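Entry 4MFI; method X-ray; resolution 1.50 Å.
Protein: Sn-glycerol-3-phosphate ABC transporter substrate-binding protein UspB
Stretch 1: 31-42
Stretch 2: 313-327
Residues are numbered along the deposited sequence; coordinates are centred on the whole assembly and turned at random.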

# COMPACT_ATOMS: atom_id res chain seq x y z
N SER A 31 -35.32 1.72 2.36
CA SER A 31 -34.17 1.19 3.08
C SER A 31 -32.91 1.19 2.21
O SER A 31 -31.80 1.16 2.73
CB SER A 31 -34.45 -0.22 3.60
OG SER A 31 -34.85 -1.09 2.56
N VAL A 32 -33.08 1.21 0.89
CA VAL A 32 -31.91 1.25 0.01
C VAL A 32 -31.93 2.39 -1.01
O VAL A 32 -32.98 2.98 -1.30
CB VAL A 32 -31.66 -0.08 -0.75
CG1 VAL A 32 -31.51 -1.24 0.23
CG2 VAL A 32 -32.76 -0.35 -1.76
N LYS A 33 -30.75 2.69 -1.54
CA LYS A 33 -30.61 3.63 -2.63
C LYS A 33 -31.10 2.96 -3.91
O LYS A 33 -30.50 1.99 -4.38
CB LYS A 33 -29.15 4.05 -2.79
CG LYS A 33 -28.95 5.21 -3.76
CD LYS A 33 -27.49 5.57 -3.88
CE LYS A 33 -27.32 6.84 -4.70
NZ LYS A 33 -25.88 7.18 -4.89
N SER A 34 -32.18 3.49 -4.46
CA SER A 34 -32.78 2.91 -5.65
C SER A 34 -33.02 4.02 -6.67
O SER A 34 -32.73 5.19 -6.41
CB SER A 34 -34.08 2.22 -5.29
OG SER A 34 -34.95 3.10 -4.60
N GLY A 35 -33.54 3.66 -7.83
CA GLY A 35 -33.84 4.67 -8.83
C GLY A 35 -32.74 4.87 -9.85
O GLY A 35 -31.74 4.15 -9.86
N SER A 36 -32.92 5.87 -10.71
CA SER A 36 -32.11 6.01 -11.92
C SER A 36 -31.20 7.23 -11.94
O SER A 36 -30.78 7.67 -13.01
CB SER A 36 -33.02 6.04 -13.14
OG SER A 36 -33.88 7.17 -13.11
N GLY A 37 -30.89 7.79 -10.77
CA GLY A 37 -29.93 8.87 -10.70
C GLY A 37 -28.55 8.36 -11.08
O GLY A 37 -28.33 7.15 -11.09
N PRO A 38 -27.62 9.26 -11.41
CA PRO A 38 -26.27 8.88 -11.84
C PRO A 38 -25.54 8.04 -10.81
O PRO A 38 -25.86 8.09 -9.61
CB PRO A 38 -25.56 10.23 -12.00
CG PRO A 38 -26.65 11.21 -12.24
CD PRO A 38 -27.81 10.73 -11.42
N ILE A 39 -24.58 7.25 -11.28
CA ILE A 39 -23.67 6.53 -10.40
C ILE A 39 -22.81 7.54 -9.64
O ILE A 39 -22.07 8.32 -10.26
CB ILE A 39 -22.76 5.59 -11.21
CG1 ILE A 39 -23.61 4.52 -11.92
CG2 ILE A 39 -21.71 4.93 -10.32
CD1 ILE A 39 -22.86 3.72 -12.97
N ASP A 40 -22.91 7.55 -8.31
CA ASP A 40 -22.14 8.48 -7.49
C ASP A 40 -20.82 7.84 -7.07
O ASP A 40 -20.81 6.84 -6.34
CB ASP A 40 -22.95 8.92 -6.26
CG ASP A 40 -24.13 9.83 -6.63
OD1 ASP A 40 -23.95 10.74 -7.46
OD2 ASP A 40 -25.24 9.62 -6.09
N PHE A 41 -19.72 8.39 -7.58
CA PHE A 41 -18.37 7.86 -7.33
C PHE A 41 -17.66 8.81 -6.37
O PHE A 41 -17.31 9.94 -6.73
CB PHE A 41 -17.62 7.73 -8.66
CG PHE A 41 -16.17 7.34 -8.52
CD1 PHE A 41 -15.71 6.63 -7.42
CD2 PHE A 41 -15.26 7.70 -9.51
CE1 PHE A 41 -14.37 6.29 -7.30
CE2 PHE A 41 -13.92 7.35 -9.40
CZ PHE A 41 -13.48 6.64 -8.30
N TRP A 42 -17.46 8.34 -5.14
CA TRP A 42 -16.79 9.13 -4.11
C TRP A 42 -15.30 8.83 -4.07
O TRP A 42 -14.89 7.71 -3.73
CB TRP A 42 -17.39 8.83 -2.73
CG TRP A 42 -18.75 9.40 -2.51
CD1 TRP A 42 -19.62 9.88 -3.45
CD2 TRP A 42 -19.40 9.57 -1.24
NE1 TRP A 42 -20.77 10.33 -2.85
CE2 TRP A 42 -20.67 10.15 -1.50
CE3 TRP A 42 -19.04 9.28 0.08
CZ2 TRP A 42 -21.57 10.44 -0.47
CZ3 TRP A 42 -19.95 9.57 1.09
CH2 TRP A 42 -21.19 10.15 0.81
N ALA A 313 -23.57 -1.93 0.58
CA ALA A 313 -24.60 -2.95 0.65
C ALA A 313 -26.01 -2.40 0.45
O ALA A 313 -26.90 -3.12 -0.02
CB ALA A 313 -24.52 -3.71 1.97
N LYS A 314 -26.24 -1.14 0.82
CA LYS A 314 -27.60 -0.60 0.79
C LYS A 314 -27.98 0.06 -0.55
O LYS A 314 -28.65 1.09 -0.58
CB LYS A 314 -27.86 0.34 1.97
CG LYS A 314 -27.09 1.64 1.94
CD LYS A 314 -27.78 2.68 2.80
CE LYS A 314 -28.13 2.14 4.17
NZ LYS A 314 -28.58 3.20 5.11
N LEU A 315 -27.54 -0.55 -1.64
CA LEU A 315 -27.99 -0.18 -2.97
C LEU A 315 -28.99 -1.22 -3.44
O LEU A 315 -28.94 -2.38 -3.01
CB LEU A 315 -26.82 -0.16 -3.95
CG LEU A 315 -25.57 0.69 -3.71
CD1 LEU A 315 -24.72 0.71 -4.98
CD2 LEU A 315 -25.91 2.10 -3.27
N SER A 316 -29.89 -0.83 -4.34
CA SER A 316 -30.72 -1.81 -5.03
C SER A 316 -29.81 -2.72 -5.85
O SER A 316 -28.67 -2.37 -6.16
CB SER A 316 -31.71 -1.11 -5.95
OG SER A 316 -31.05 -0.52 -7.06
N GLU A 317 -30.31 -3.91 -6.21
CA GLU A 317 -29.53 -4.84 -7.01
C GLU A 317 -29.12 -4.23 -8.35
O GLU A 317 -27.98 -4.40 -8.78
CB GLU A 317 -30.26 -6.16 -7.23
CG GLU A 317 -29.92 -7.23 -6.18
CD GLU A 317 -28.44 -7.58 -6.14
OE1 GLU A 317 -27.76 -7.45 -7.19
OE2 GLU A 317 -27.95 -7.98 -5.07
N GLU A 318 -30.03 -3.50 -8.99
CA GLU A 318 -29.72 -2.85 -10.26
C GLU A 318 -28.56 -1.87 -10.11
O GLU A 318 -27.64 -1.86 -10.93
CB GLU A 318 -30.95 -2.12 -10.84
CG GLU A 318 -30.61 -1.21 -12.02
CD GLU A 318 -31.83 -0.73 -12.79
OE1 GLU A 318 -32.86 -1.45 -12.80
OE2 GLU A 318 -31.77 0.37 -13.38
N ARG A 319 -28.59 -1.07 -9.05
CA ARG A 319 -27.51 -0.11 -8.83
C ARG A 319 -26.19 -0.80 -8.52
O ARG A 319 -25.13 -0.30 -8.91
CB ARG A 319 -27.88 0.91 -7.75
CG ARG A 319 -29.04 1.82 -8.15
CD ARG A 319 -29.17 3.05 -7.26
NE ARG A 319 -28.10 4.01 -7.50
CZ ARG A 319 -28.15 4.97 -8.43
NH1 ARG A 319 -29.22 5.10 -9.21
NH2 ARG A 319 -27.12 5.80 -8.58
N LYS A 320 -26.23 -1.94 -7.84
CA LYS A 320 -25.00 -2.69 -7.57
C LYS A 320 -24.35 -3.19 -8.86
O LYS A 320 -23.13 -3.11 -9.03
CB LYS A 320 -25.25 -3.86 -6.62
CG LYS A 320 -25.55 -3.45 -5.20
CD LYS A 320 -25.70 -4.65 -4.29
CE LYS A 320 -26.10 -4.19 -2.91
NZ LYS A 320 -26.37 -5.33 -1.99
N VAL A 321 -25.18 -3.72 -9.76
CA VAL A 321 -24.68 -4.18 -11.05
C VAL A 321 -24.02 -3.03 -11.80
O VAL A 321 -22.92 -3.18 -12.32
CB VAL A 321 -25.81 -4.81 -11.88
CG1 VAL A 321 -25.36 -5.06 -13.31
CG2 VAL A 321 -26.27 -6.10 -11.23
N ASN A 322 -24.68 -1.87 -11.85
CA ASN A 322 -24.11 -0.73 -12.57
C ASN A 322 -22.82 -0.24 -11.93
O ASN A 322 -21.87 0.14 -12.63
CB ASN A 322 -25.12 0.41 -12.67
CG ASN A 322 -26.29 0.06 -13.56
OD1 ASN A 322 -26.18 -0.79 -14.45
ND2 ASN A 322 -27.43 0.72 -13.34
N ALA A 323 -22.78 -0.25 -10.60
CA ALA A 323 -21.59 0.15 -9.88
C ALA A 323 -20.41 -0.77 -10.22
O ALA A 323 -19.28 -0.29 -10.43
CB ALA A 323 -21.86 0.15 -8.38
N LEU A 324 -20.66 -2.07 -10.31
CA LEU A 324 -19.59 -3.00 -10.66
C LEU A 324 -19.15 -2.85 -12.11
O LEU A 324 -17.96 -2.97 -12.41
CB LEU A 324 -19.96 -4.46 -10.36
CG LEU A 324 -18.81 -5.42 -10.68
CD1 LEU A 324 -17.59 -5.13 -9.81
CD2 LEU A 324 -19.22 -6.87 -10.56
N LYS A 325 -20.09 -2.59 -13.01
CA LYS A 325 -19.73 -2.30 -14.40
C LYS A 325 -18.73 -1.15 -14.46
O LYS A 325 -17.74 -1.19 -15.21
CB LYS A 325 -20.96 -1.97 -15.24
CG LYS A 325 -21.85 -3.16 -15.52
CD LYS A 325 -23.15 -2.72 -16.20
CE LYS A 325 -24.03 -3.90 -16.56
NZ LYS A 325 -25.35 -3.46 -17.09
N PHE A 326 -18.99 -0.11 -13.67
CA PHE A 326 -18.07 1.02 -13.61
C PHE A 326 -16.71 0.62 -13.05
O PHE A 326 -15.67 0.92 -13.64
CB PHE A 326 -18.66 2.16 -12.77
CG PHE A 326 -17.74 3.34 -12.64
CD1 PHE A 326 -17.56 4.22 -13.70
CD2 PHE A 326 -17.03 3.55 -11.46
CE1 PHE A 326 -16.70 5.30 -13.58
CE2 PHE A 326 -16.17 4.63 -11.34
CZ PHE A 326 -16.01 5.51 -12.40
N ILE A 327 -16.72 -0.04 -11.90
CA ILE A 327 -15.47 -0.44 -11.25
C ILE A 327 -14.65 -1.35 -12.15
O ILE A 327 -13.44 -1.14 -12.29
CB ILE A 327 -15.75 -1.15 -9.91
CG1 ILE A 327 -16.29 -0.16 -8.88
CG2 ILE A 327 -14.49 -1.80 -9.37
CD1 ILE A 327 -16.78 -0.82 -7.62
O HOH W 1 -32.97 0.60 -8.55
O HOH W 2 -30.11 2.19 -11.93

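The two stretches are joined by a polar contact centred on Arg319, whose guanidinium gathers the carbonyls of a loop, with a single beta bridge at one end and a small apolar cluster at the other; together they bury 704 Å².

At the bridge, Lys33 pairs with Leu315 through two backbone hydrogen bonds: Lys33 N donates to Lys314 O at 2.8 Å, and Ser316 N donates to Lys33 O at 2.9 Å. Both are nearly linear, and Lys33 CA lies 4.6 Å from Leu315 CA. Val32 directs its side chain toward the other stretch and packs on its backbone, Val32 CB lying 3.2 Å from Lys314 O, while Lys33 CB rests 3.8 Å from Leu315 CD2.

Just beyond the bridge, Ser316 caps the helix that begins at Glu317. Its hydroxyl accepts from the backbone, Arg319 N to Ser316 OG being 3.2 Å, and the short side chain lets OG turn back to a free amide of the first turn. A water extends this link across the contact, 2.7 Å from Ser316 OG and 3.2 Å from Gly35 N, from which it accepts.

Arg319, with 133 Å² covered, contributes more area than any other residue. Its side chain points toward the loop and bends at chi3 (72°, p), and the carbonyl oxygens of Gly35, Gly37 and Pro38 lie at the edge of the guanidinium, near its plane, where its N-H groups can reach them. Arg319 NH1 donates to Gly35 O at 2.8 Å and to Gly37 O at 2.9 Å; Arg319 NH2 donates to Gly37 O at 3.1 Å and, weakly, to Pro38 O at 2.8 Å. A planar group with several donors suits a loop that offers carbonyls rather than side chains. The positive phi of Gly35 (95°) calls for glycine, because a CB would be jammed against the preceding carbonyl oxygen.

Lys33 runs fully extended alongside Arg319. Although Lys33 NZ lies 4.1 Å from Arg319 NH2, a pairing of like charges, its charge is met within its own stretch by a salt bridge from Lys33 NZ to Asp40 OD2 at 2.8 Å.

Further along, the contact becomes apolar. Buried Ile39 sets out sideways, but its end reaches the helix, with Ile39 CD1 4.0 Å from Asn322 CB and 4.5 Å from Phe326 CB. Phe326 CE2 lies over one face of the Phe41 ring, 3.7 Å from Phe41 CD2, with the ring planes inclined at 59°.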